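Fatty acid metabolism regulator protein (Bacillus subtilis, PDB 1VI0) represses transcription of genes for fatty acid transport and beta-oxidation, binding DNA as a homodimer until long-chain fatty acyl-CoA inhibits that binding. Local coordinates at residues 48-51 / 52-56; 162-165 / 166-170; 17-20 / 21-25. All coordinates share one frame; numbering follows the deposited sequence.

Contact 1: 48-51 / 52-56; sequences YFKN and KEDIL
Asn51 turns its CG between its backbone N and carbonyl carbon (chi1 43°), which brings OD1 to Asp54 N in the first turn of helix 52-75. Asp54 swings its CG away from its backbone N (chi1 -168°), pointing its carboxylate back at the backbone of residues 49-50. Asn51 is the N-cap. Its OD1 accepts from Asp54 N at 2.8 Å, with the donor nearly in line with the side-chain C=O. In the other direction, Lys50 N donates to Asp54 OD2 at 2.8 Å, nearly straight. The carboxylate is met on its anti side, slightly out of plane. The amide and carboxylate planes stand almost perpendicular, 86° apart. Ile55 N reaches Asn51 O and closes the first helical turn. Ile55 CG1 sits over one face of the Phe49 ring, 3.9 Å from its centroid, a CH-pi contact, while Asp54 OD2 lies at the ring edge. Tyr10 of helix 9-24 stacks on the same ring. With an alanine at Asp54, Lys50 N would probably lose this acceptor, leaving the loop less firmly held. The carboxylate near the helix N-terminus is likely to be favoured in its charged form by the helix dipole.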
ATOM      1  N   TYR A  48      -4.815  30.702   3.767  1.00 30.11           N
ATOM      2  CA  TYR A  48      -4.981  29.553   4.664  1.00 30.16           C
ATOM      3  C   TYR A  48      -3.895  28.519   4.569  1.00 28.60           C
ATOM      4  O   TYR A  48      -3.741  27.725   5.547  1.00 28.32           O
ATOM      5  CB  TYR A  48      -6.350  28.886   4.333  1.00 28.97           C
ATOM      6  CG  TYR A  48      -7.513  29.795   4.705  1.00 30.10           C
ATOM      7  CD1 TYR A  48      -7.846  29.946   6.044  1.00 32.23           C
ATOM      8  CD2 TYR A  48      -8.276  30.432   3.760  1.00 32.20           C
ATOM      9  CE1 TYR A  48      -8.912  30.742   6.428  1.00 33.82           C
ATOM     10  CE2 TYR A  48      -9.349  31.232   4.124  1.00 34.58           C
ATOM     11  CZ  TYR A  48      -9.665  31.370   5.448  1.00 34.68           C
ATOM     12  OH  TYR A  48     -10.722  32.174   5.862  1.00 36.66           O
ATOM     13  N   PHE A  49      -3.198  28.397   3.449  1.00 27.18           N
ATOM     14  CA  PHE A  49      -2.188  27.383   3.227  1.00 25.27           C
ATOM     15  C   PHE A  49      -0.840  27.947   2.745  1.00 26.05           C
ATOM     16  O   PHE A  49      -0.835  28.906   1.965  1.00 27.13           O
ATOM     17  CB  PHE A  49      -2.656  26.354   2.183  1.00 27.52           C
ATOM     18  CG  PHE A  49      -3.963  25.711   2.577  1.00 26.87           C
ATOM     19  CD1 PHE A  49      -3.972  24.668   3.497  1.00 29.74           C
ATOM     20  CD2 PHE A  49      -5.157  26.230   2.108  1.00 26.61           C
ATOM     21  CE1 PHE A  49      -5.163  24.090   3.893  1.00 24.39           C
ATOM     22  CE2 PHE A  49      -6.353  25.647   2.509  1.00 28.29           C
ATOM     23  CZ  PHE A  49      -6.364  24.609   3.402  1.00 25.56           C
ATOM     24  N   LYS A  50       0.231  27.234   3.024  1.00 26.18           N
ATOM     25  CA  LYS A  50       1.573  27.610   2.626  1.00 26.15           C
ATOM     26  C   LYS A  50       1.883  27.424   1.159  1.00 27.05           C
ATOM     27  O   LYS A  50       2.722  28.171   0.587  1.00 27.57           O
ATOM     28  CB  LYS A  50       2.619  26.787   3.395  1.00 26.91           C
ATOM     29  CG  LYS A  50       2.614  27.015   4.896  1.00 25.44           C
ATOM     30  CD  LYS A  50       3.877  26.377   5.467  1.00 33.94           C
ATOM     31  CE  LYS A  50       3.980  26.250   6.930  1.00 35.07           C
ATOM     32  NZ  LYS A  50       3.660  27.436   7.725  1.00 39.59           N
ATOM     33  N   ASN A  51       1.417  26.325   0.585  1.00 26.46           N
ATOM     34  CA  ASN A  51       1.646  25.911  -0.775  1.00 25.67           C
ATOM     35  C   ASN A  51       0.800  24.618  -1.052  1.00 25.11           C
ATOM     36  O   ASN A  51       0.060  24.220  -0.138  1.00 25.94           O
ATOM     37  CB  ASN A  51       3.118  25.533  -0.989  1.00 27.88           C
ATOM     38  CG  ASN A  51       3.656  24.703   0.175  1.00 30.72           C
ATOM     39  OD1 ASN A  51       2.964  23.841   0.748  1.00 27.76           O
ATOM     40  ND2 ASN A  51       4.870  25.030   0.595  1.00 33.05           N
ATOM     41  N   LYS A  52       0.961  24.095  -2.232  1.00 27.23           N
ATOM     42  CA  LYS A  52       0.242  22.880  -2.698  1.00 28.19           C
ATOM     43  C   LYS A  52       0.452  21.736  -1.723  1.00 25.33           C
ATOM     44  O   LYS A  52      -0.478  21.041  -1.251  1.00 26.87           O
ATOM     45  CB  LYS A  52       0.829  22.479  -4.057  1.00 30.03           C
ATOM     46  CG  LYS A  52       0.052  21.505  -4.871  1.00 37.25           C
ATOM     47  CD  LYS A  52       0.599  21.363  -6.288  1.00 37.94           C
ATOM     48  CE  LYS A  52       1.800  20.461  -6.349  1.00 41.32           C
ATOM     49  NZ  LYS A  52       1.949  19.833  -7.697  1.00 42.71           N
ATOM     50  N   GLU A  53       1.705  21.470  -1.395  1.00 26.02           N
ATOM     51  CA  GLU A  53       2.027  20.450  -0.401  1.00 27.47           C
ATOM     52  C   GLU A  53       1.245  20.645   0.878  1.00 25.64           C
ATOM     53  O   GLU A  53       0.664  19.665   1.400  1.00 26.12           O
ATOM     54  CB  GLU A  53       3.535  20.392  -0.214  1.00 30.90           C
ATOM     55  CG  GLU A  53       4.052  19.346   0.728  1.00 33.70           C
ATOM     56  CD  GLU A  53       5.581  19.427   0.854  1.00 34.22           C
ATOM     57  OE1 GLU A  53       6.274  19.085  -0.117  1.00 32.17           O
ATOM     58  OE2 GLU A  53       5.997  19.813   1.962  1.00 36.91           O
ATOM     59  N   ASP A  54       1.149  21.845   1.445  1.00 24.01           N
ATOM     60  CA  ASP A  54       0.387  22.139   2.637  1.00 24.63           C
ATOM     61  C   ASP A  54      -1.111  21.806   2.493  1.00 24.89           C
ATOM     62  O   ASP A  54      -1.713  21.263   3.427  1.00 23.53           O
ATOM     63  CB  ASP A  54       0.564  23.594   3.040  1.00 27.04           C
ATOM     64  CG  ASP A  54       0.056  23.922   4.413  1.00 27.60           C
ATOM     65  OD1 ASP A  54       0.078  23.046   5.320  1.00 31.06           O
ATOM     66  OD2 ASP A  54      -0.474  25.026   4.614  1.00 29.62           O
ATOM     67  N   ILE A  55      -1.677  22.043   1.332  1.00 23.34           N
ATOM     68  CA  ILE A  55      -3.061  21.683   1.033  1.00 22.94           C
ATOM     69  C   ILE A  55      -3.214  20.141   1.047  1.00 22.99           C
ATOM     70  O   ILE A  55      -4.116  19.673   1.773  1.00 22.67           O
ATOM     71  CB  ILE A  55      -3.557  22.224  -0.290  1.00 23.79           C
ATOM     72  CG1 ILE A  55      -3.548  23.782  -0.287  1.00 26.20           C
ATOM     73  CG2 ILE A  55      -4.973  21.752  -0.596  1.00 20.88           C
ATOM     74  CD1 ILE A  55      -3.724  24.316  -1.722  1.00 28.02           C
ATOM     75  N   LEU A  56      -2.319  19.422   0.459  1.00 23.52           N
ATOM     76  CA  LEU A  56      -2.413  17.931   0.451  1.00 24.76           C
ATOM     77  C   LEU A  56      -2.371  17.371   1.860  1.00 23.40           C
ATOM     78  O   LEU A  56      -3.151  16.522   2.324  1.00 25.79           O
ATOM     79  CB  LEU A  56      -1.285  17.343  -0.350  1.00 23.38           C
ATOM     80  CG  LEU A  56      -1.355  15.790  -0.499  1.00 26.32           C
ATOM     81  CD1 LEU A  56      -2.512  15.432  -1.416  1.00 26.37           C
ATOM     82  CD2 LEU A  56      -0.022  15.340  -1.109  1.00 30.60           C
TER

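Contact 2: 162-165 / 166-170; sequences IDET and VTTWV
Asp163, Glu164, Thr167 and Thr168 meet along one continuous stretch of helix 151-171, one turn apart, in a buried part of the C-terminal region. Successive i to i+4 backbone bonds run through it; Thr167 N to Asp163 O is 2.8 Å. A water joins three of the side chains. It donates toward Asp163 OD2 at 2.9 Å and Glu164 OE1 at 3.1 Å, though these compete with other acceptors for its protons. It also bonds Thr167 OG1 at 2.9 Å. Glu164 bends at chi2 (64°), which turns its carboxylate forward along the helix, toward Thr167 and Thr168. Thr168 OG1 lies 3.1 Å from Glu164 O and 3.2 Å from Glu164 OE2. This is the ligand-binding part of a TetR-family regulator, and Asp163 belongs to the dodecyl-CoA pocket. Its carboxylate has further partners: OD2 forms a salt bridge with Arg111 and OD1 a bond with Gln107, which also donates to Thr167 OG1. Glu164 OE1 pairs instead with Arg111 of the second subunit, so adjacent acids of one helix face the pocket and the dimer partner. On another side of the helix, Val166 CG2 rests 3.4 Å from Ile162 O, and the Val166 side chain packs on Phe93 and Leu96 of helix 81-97.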
ATOM      1  N   ILE A 162      -6.989  -4.018   4.887  1.00 15.64           N
ATOM      2  CA  ILE A 162      -8.019  -3.056   4.648  1.00 16.47           C
ATOM      3  C   ILE A 162      -7.716  -2.166   3.439  1.00 15.70           C
ATOM      4  O   ILE A 162      -8.398  -2.028   2.400  1.00 16.46           O
ATOM      5  CB  ILE A 162      -8.306  -2.182   5.885  1.00 15.73           C
ATOM      6  CG1 ILE A 162      -8.831  -3.042   7.064  1.00 14.26           C
ATOM      7  CG2 ILE A 162      -9.353  -1.129   5.521  1.00 19.23           C
ATOM      8  CD1 ILE A 162      -8.939  -2.245   8.392  1.00 17.11           C
ATOM      9  N   ASP A 163      -6.450  -1.638   3.488  1.00 14.47           N
ATOM     10  CA  ASP A 163      -5.967  -0.730   2.507  1.00 17.11           C
ATOM     11  C   ASP A 163      -5.800  -1.370   1.122  1.00 16.07           C
ATOM     12  O   ASP A 163      -6.316  -0.759   0.132  1.00 18.16           O
ATOM     13  CB  ASP A 163      -4.591  -0.164   2.952  1.00 16.93           C
ATOM     14  CG  ASP A 163      -4.101   0.911   2.019  1.00 16.19           C
ATOM     15  OD1 ASP A 163      -4.838   1.941   1.848  1.00 19.08           O
ATOM     16  OD2 ASP A 163      -2.921   0.861   1.570  1.00 20.96           O
ATOM     17  N   GLU A 164      -5.383  -2.636   1.085  1.00 15.99           N
ATOM     18  CA  GLU A 164      -5.199  -3.269  -0.271  1.00 17.39           C
ATOM     19  C   GLU A 164      -6.596  -3.618  -0.819  1.00 16.66           C
ATOM     20  O   GLU A 164      -6.749  -3.606  -2.065  1.00 15.97           O
ATOM     21  CB  GLU A 164      -4.331  -4.510  -0.152  1.00 16.23           C
ATOM     22  CG  GLU A 164      -4.185  -5.299  -1.445  1.00 22.06           C
ATOM     23  CD  GLU A 164      -3.468  -4.494  -2.535  1.00 24.71           C
ATOM     24  OE1 GLU A 164      -2.785  -3.515  -2.239  1.00 23.02           O
ATOM     25  OE2 GLU A 164      -3.683  -4.900  -3.710  1.00 30.30           O
ATOM     26  N   THR A 165      -7.510  -3.935   0.080  1.00 14.67           N
ATOM     27  CA  THR A 165      -8.903  -4.181  -0.407  1.00 15.68           C
ATOM     28  C   THR A 165      -9.453  -2.946  -1.072  1.00 14.88           C
ATOM     29  O   THR A 165     -10.022  -2.990  -2.212  1.00 16.99           O
ATOM     30  CB  THR A 165      -9.795  -4.751   0.713  1.00 13.82           C
ATOM     31  OG1 THR A 165      -9.227  -5.956   1.225  1.00 15.95           O
ATOM     32  CG2 THR A 165     -11.141  -5.128   0.037  1.00 17.96           C
ATOM     33  N   VAL A 166      -9.194  -1.750  -0.519  1.00 12.22           N
ATOM     34  CA  VAL A 166      -9.635  -0.491  -1.090  1.00 17.31           C
ATOM     35  C   VAL A 166      -8.870  -0.263  -2.394  1.00 17.25           C
ATOM     36  O   VAL A 166      -9.440   0.097  -3.423  1.00 17.70           O
ATOM     37  CB  VAL A 166      -9.456   0.667  -0.100  1.00 15.55           C
ATOM     38  CG1 VAL A 166      -9.994   1.943  -0.793  1.00 18.13           C
ATOM     39  CG2 VAL A 166     -10.306   0.445   1.166  1.00 18.30           C
ATOM     40  N   THR A 167      -7.565  -0.417  -2.403  1.00 18.09           N
ATOM     41  CA  THR A 167      -6.776  -0.198  -3.650  1.00 17.00           C
ATOM     42  C   THR A 167      -7.242  -1.083  -4.786  1.00 18.71           C
ATOM     43  O   THR A 167      -7.450  -0.597  -5.927  1.00 18.98           O
ATOM     44  CB  THR A 167      -5.301  -0.446  -3.294  1.00 20.29           C
ATOM     45  OG1 THR A 167      -4.851   0.642  -2.488  1.00 19.07           O
ATOM     46  CG2 THR A 167      -4.457  -0.494  -4.578  1.00 22.95           C
ATOM     47  N   THR A 168      -7.562  -2.322  -4.547  1.00 18.08           N
ATOM     48  CA  THR A 168      -8.035  -3.249  -5.579  1.00 18.58           C
ATOM     49  C   THR A 168      -9.348  -2.733  -6.130  1.00 18.80           C
ATOM     50  O   THR A 168      -9.487  -2.617  -7.373  1.00 19.77           O
ATOM     51  CB  THR A 168      -8.071  -4.667  -5.022  1.00 18.64           C
ATOM     52  OG1 THR A 168      -6.709  -5.120  -4.755  1.00 22.42           O
ATOM     53  CG2 THR A 168      -8.704  -5.618  -6.023  1.00 17.47           C
ATOM     54  N   TRP A 169     -10.257  -2.298  -5.275  1.00 16.03           N
ATOM     55  CA  TRP A 169     -11.532  -1.687  -5.732  1.00 18.13           C
ATOM     56  C   TRP A 169     -11.326  -0.395  -6.487  1.00 18.69           C
ATOM     57  O   TRP A 169     -11.863  -0.190  -7.611  1.00 20.39           O
ATOM     58  CB  TRP A 169     -12.330  -1.494  -4.466  1.00 17.00           C
ATOM     59  CG  TRP A 169     -13.513  -0.633  -4.568  1.00 17.01           C
ATOM     60  CD1 TRP A 169     -14.751  -0.988  -5.032  1.00 18.07           C
ATOM     61  CD2 TRP A 169     -13.644   0.706  -4.109  1.00 19.65           C
ATOM     62  NE1 TRP A 169     -15.629   0.025  -4.905  1.00 16.80           N
ATOM     63  CE2 TRP A 169     -14.963   1.101  -4.306  1.00 20.38           C
ATOM     64  CE3 TRP A 169     -12.727   1.596  -3.449  1.00 18.27           C
ATOM     65  CZ2 TRP A 169     -15.431   2.359  -3.973  1.00 22.45           C
ATOM     66  CZ3 TRP A 169     -13.201   2.827  -3.137  1.00 16.79           C
ATOM     67  CH2 TRP A 169     -14.537   3.224  -3.367  1.00 22.60           C
ATOM     68  N   VAL A 170     -10.365   0.447  -6.032  1.00 18.45           N
ATOM     69  CA  VAL A 170     -10.055   1.660  -6.852  1.00 20.33           C
ATOM     70  C   VAL A 170      -9.499   1.295  -8.186  1.00 21.68           C
ATOM     71  O   VAL A 170      -9.883   1.902  -9.244  1.00 24.21           O
ATOM     72  CB  VAL A 170      -9.117   2.581  -6.059  1.00 20.51           C
ATOM     73  CG1 VAL A 170      -8.450   3.585  -7.038  1.00 20.95           C
ATOM     74  CG2 VAL A 170      -9.789   3.320  -4.956  1.00 20.38           C
TER
HETATM   75  O   HOH W   1      -2.883  -0.708  -0.879  1.00 27.45           O

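Contact 3: 17-20 / 21-25; sequences AVEV and IAENG
Residues 17-24 form the last turns of helix 9-24, with i to i+4 backbone bonds from Ile21 N to Ala17 O through Asn24 N to Val20 O, and Gly25 then leaves helical angles with positive phi. Val20 O takes two donors. Asn24 N approaches it nearly along the carbonyl direction at 2.7 Å. Asn24 ND2 adds a second bond at 3.2 Å, with the oxygen close to the amide plane. Asn24 CG lies beside its own backbone N (chi1 -68°), which folds the amide back over the preceding turn. Glu19 and Glu23 also face each other one turn apart. Their carboxylates are 36° from parallel, and Glu19 OE1 comes within 2.6 Å of Glu23 OE2. Such closeness of two acids would probably raise the pKa of one of them. Ile21 CD1 reaches back along the helix to Ala17 CB at 4.0 Å. With these backbone angles a CB at Gly25 would collide with the carbonyl O of Asn24, which explains the glycine. Around this helix end, Ala17, Val18 and Ile21 pack on Leu59 of helix 52-75. Val18, Glu19 and Ala22 touch Asn101 of helix 100-109, and Val20 and Asn24 meet Ser29 in the following loop.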
ATOM      1  N   ALA A  17      -9.812  20.959  -3.491  1.00 23.94           N
ATOM      2  CA  ALA A  17      -8.524  20.276  -3.642  1.00 22.71           C
ATOM      3  C   ALA A  17      -8.732  18.777  -3.881  1.00 23.00           C
ATOM      4  O   ALA A  17      -8.103  18.224  -4.774  1.00 22.40           O
ATOM      5  CB  ALA A  17      -7.658  20.474  -2.428  1.00 25.73           C
ATOM      6  N   VAL A  18      -9.657  18.172  -3.122  1.00 24.24           N
ATOM      7  CA  VAL A  18      -9.888  16.726  -3.355  1.00 22.46           C
ATOM      8  C   VAL A  18     -10.240  16.450  -4.790  1.00 22.49           C
ATOM      9  O   VAL A  18      -9.758  15.537  -5.431  1.00 24.72           O
ATOM     10  CB  VAL A  18     -10.982  16.193  -2.410  1.00 26.69           C
ATOM     11  CG1 VAL A  18     -11.339  14.751  -2.798  1.00 24.50           C
ATOM     12  CG2 VAL A  18     -10.495  16.222  -0.983  1.00 25.12           C
ATOM     13  N   GLU A  19     -11.173  17.246  -5.320  1.00 24.90           N
ATOM     14  CA  GLU A  19     -11.638  17.107  -6.676  1.00 24.56           C
ATOM     15  C   GLU A  19     -10.565  17.285  -7.718  1.00 24.83           C
ATOM     16  O   GLU A  19     -10.357  16.447  -8.596  1.00 27.42           O
ATOM     17  CB  GLU A  19     -12.758  18.139  -6.905  1.00 31.24           C
ATOM     18  CG  GLU A  19     -13.582  17.707  -8.126  1.00 41.34           C
ATOM     19  CD  GLU A  19     -13.603  18.784  -9.179  1.00 45.67           C
ATOM     20  OE1 GLU A  19     -12.508  19.213  -9.642  1.00 47.76           O
ATOM     21  OE2 GLU A  19     -14.725  19.201  -9.545  1.00 50.22           O
ATOM     22  N   VAL A  20      -9.832  18.410  -7.622  1.00 24.98           N
ATOM     23  CA  VAL A  20      -8.796  18.709  -8.594  1.00 23.49           C
ATOM     24  C   VAL A  20      -7.678  17.692  -8.565  1.00 22.67           C
ATOM     25  O   VAL A  20      -7.259  17.191  -9.610  1.00 25.46           O
ATOM     26  CB  VAL A  20      -8.237  20.136  -8.368  1.00 27.24           C
ATOM     27  CG1 VAL A  20      -7.051  20.385  -9.263  1.00 26.61           C
ATOM     28  CG2 VAL A  20      -9.325  21.185  -8.549  1.00 28.30           C
ATOM     29  N   ILE A  21      -7.229  17.340  -7.363  1.00 25.50           N
ATOM     30  CA  ILE A  21      -6.140  16.351  -7.199  1.00 24.23           C
ATOM     31  C   ILE A  21      -6.592  14.982  -7.704  1.00 22.88           C
ATOM     32  O   ILE A  21      -5.842  14.271  -8.398  1.00 23.71           O
ATOM     33  CB  ILE A  21      -5.693  16.293  -5.748  1.00 21.43           C
ATOM     34  CG1 ILE A  21      -4.949  17.565  -5.287  1.00 24.64           C
ATOM     35  CG2 ILE A  21      -4.872  15.071  -5.435  1.00 23.28           C
ATOM     36  CD1 ILE A  21      -5.055  17.754  -3.782  1.00 23.77           C
ATOM     37  N   ALA A  22      -7.858  14.619  -7.512  1.00 24.34           N
ATOM     38  CA  ALA A  22      -8.359  13.332  -7.967  1.00 25.01           C
ATOM     39  C   ALA A  22      -8.410  13.322  -9.507  1.00 25.32           C
ATOM     40  O   ALA A  22      -7.933  12.398 -10.133  1.00 28.17           O
ATOM     41  CB  ALA A  22      -9.768  13.090  -7.421  1.00 29.03           C
ATOM     42  N   GLU A  23      -8.962  14.394 -10.055  1.00 27.29           N
ATOM     43  CA  GLU A  23      -9.153  14.564 -11.468  1.00 31.19           C
ATOM     44  C   GLU A  23      -7.879  14.802 -12.239  1.00 31.16           C
ATOM     45  O   GLU A  23      -7.715  14.212 -13.318  1.00 32.74           O
ATOM     46  CB  GLU A  23     -10.171  15.696 -11.743  1.00 36.24           C
ATOM     47  CG  GLU A  23     -11.583  15.285 -11.331  1.00 43.11           C
ATOM     48  CD  GLU A  23     -12.544  16.449 -11.232  1.00 49.58           C
ATOM     49  OE1 GLU A  23     -13.682  16.203 -10.740  1.00 51.18           O
ATOM     50  OE2 GLU A  23     -12.222  17.591 -11.616  1.00 48.82           O
ATOM     51  N   ASN A  24      -6.925  15.548 -11.687  1.00 30.76           N
ATOM     52  CA  ASN A  24      -5.703  15.848 -12.431  1.00 30.39           C
ATOM     53  C   ASN A  24      -4.438  15.166 -11.999  1.00 29.20           C
ATOM     54  O   ASN A  24      -3.472  15.134 -12.807  1.00 29.93           O
ATOM     55  CB  ASN A  24      -5.481  17.397 -12.339  1.00 35.14           C
ATOM     56  CG  ASN A  24      -6.584  18.120 -13.118  1.00 36.89           C
ATOM     57  OD1 ASN A  24      -6.424  18.311 -14.321  1.00 42.82           O
ATOM     58  ND2 ASN A  24      -7.694  18.445 -12.488  1.00 33.19           N
ATOM     59  N   GLY A  25      -4.356  14.564 -10.829  1.00 27.86           N
ATOM     60  CA  GLY A  25      -3.110  13.987 -10.295  1.00 25.99           C
ATOM     61  C   GLY A  25      -2.469  15.151  -9.471  1.00 27.01           C
ATOM     62  O   GLY A  25      -2.634  16.306  -9.874  1.00 27.12           O
TER

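In the fold
From the N terminus, contact 3 comes first, at the end of helix 9-24. Contact 1 follows where the predicted helix-turn-helix ends and helix 52-75 begins. Contact 2 lies much later, within helix 151-171. Each is local to one continuous stretch, so none closes a long loop. The three run in series, without nesting or crossing. Contacts 3 and 1 touch: Ile55 CG2 packs on Ala17 CB at 3.5 Å, joining the two helices inside the TetR-type DNA-binding region. Contact 2 touches neither. Its centre is about 27 Å from that of contact 1, in the C-terminal region with the acyl-CoA pocket.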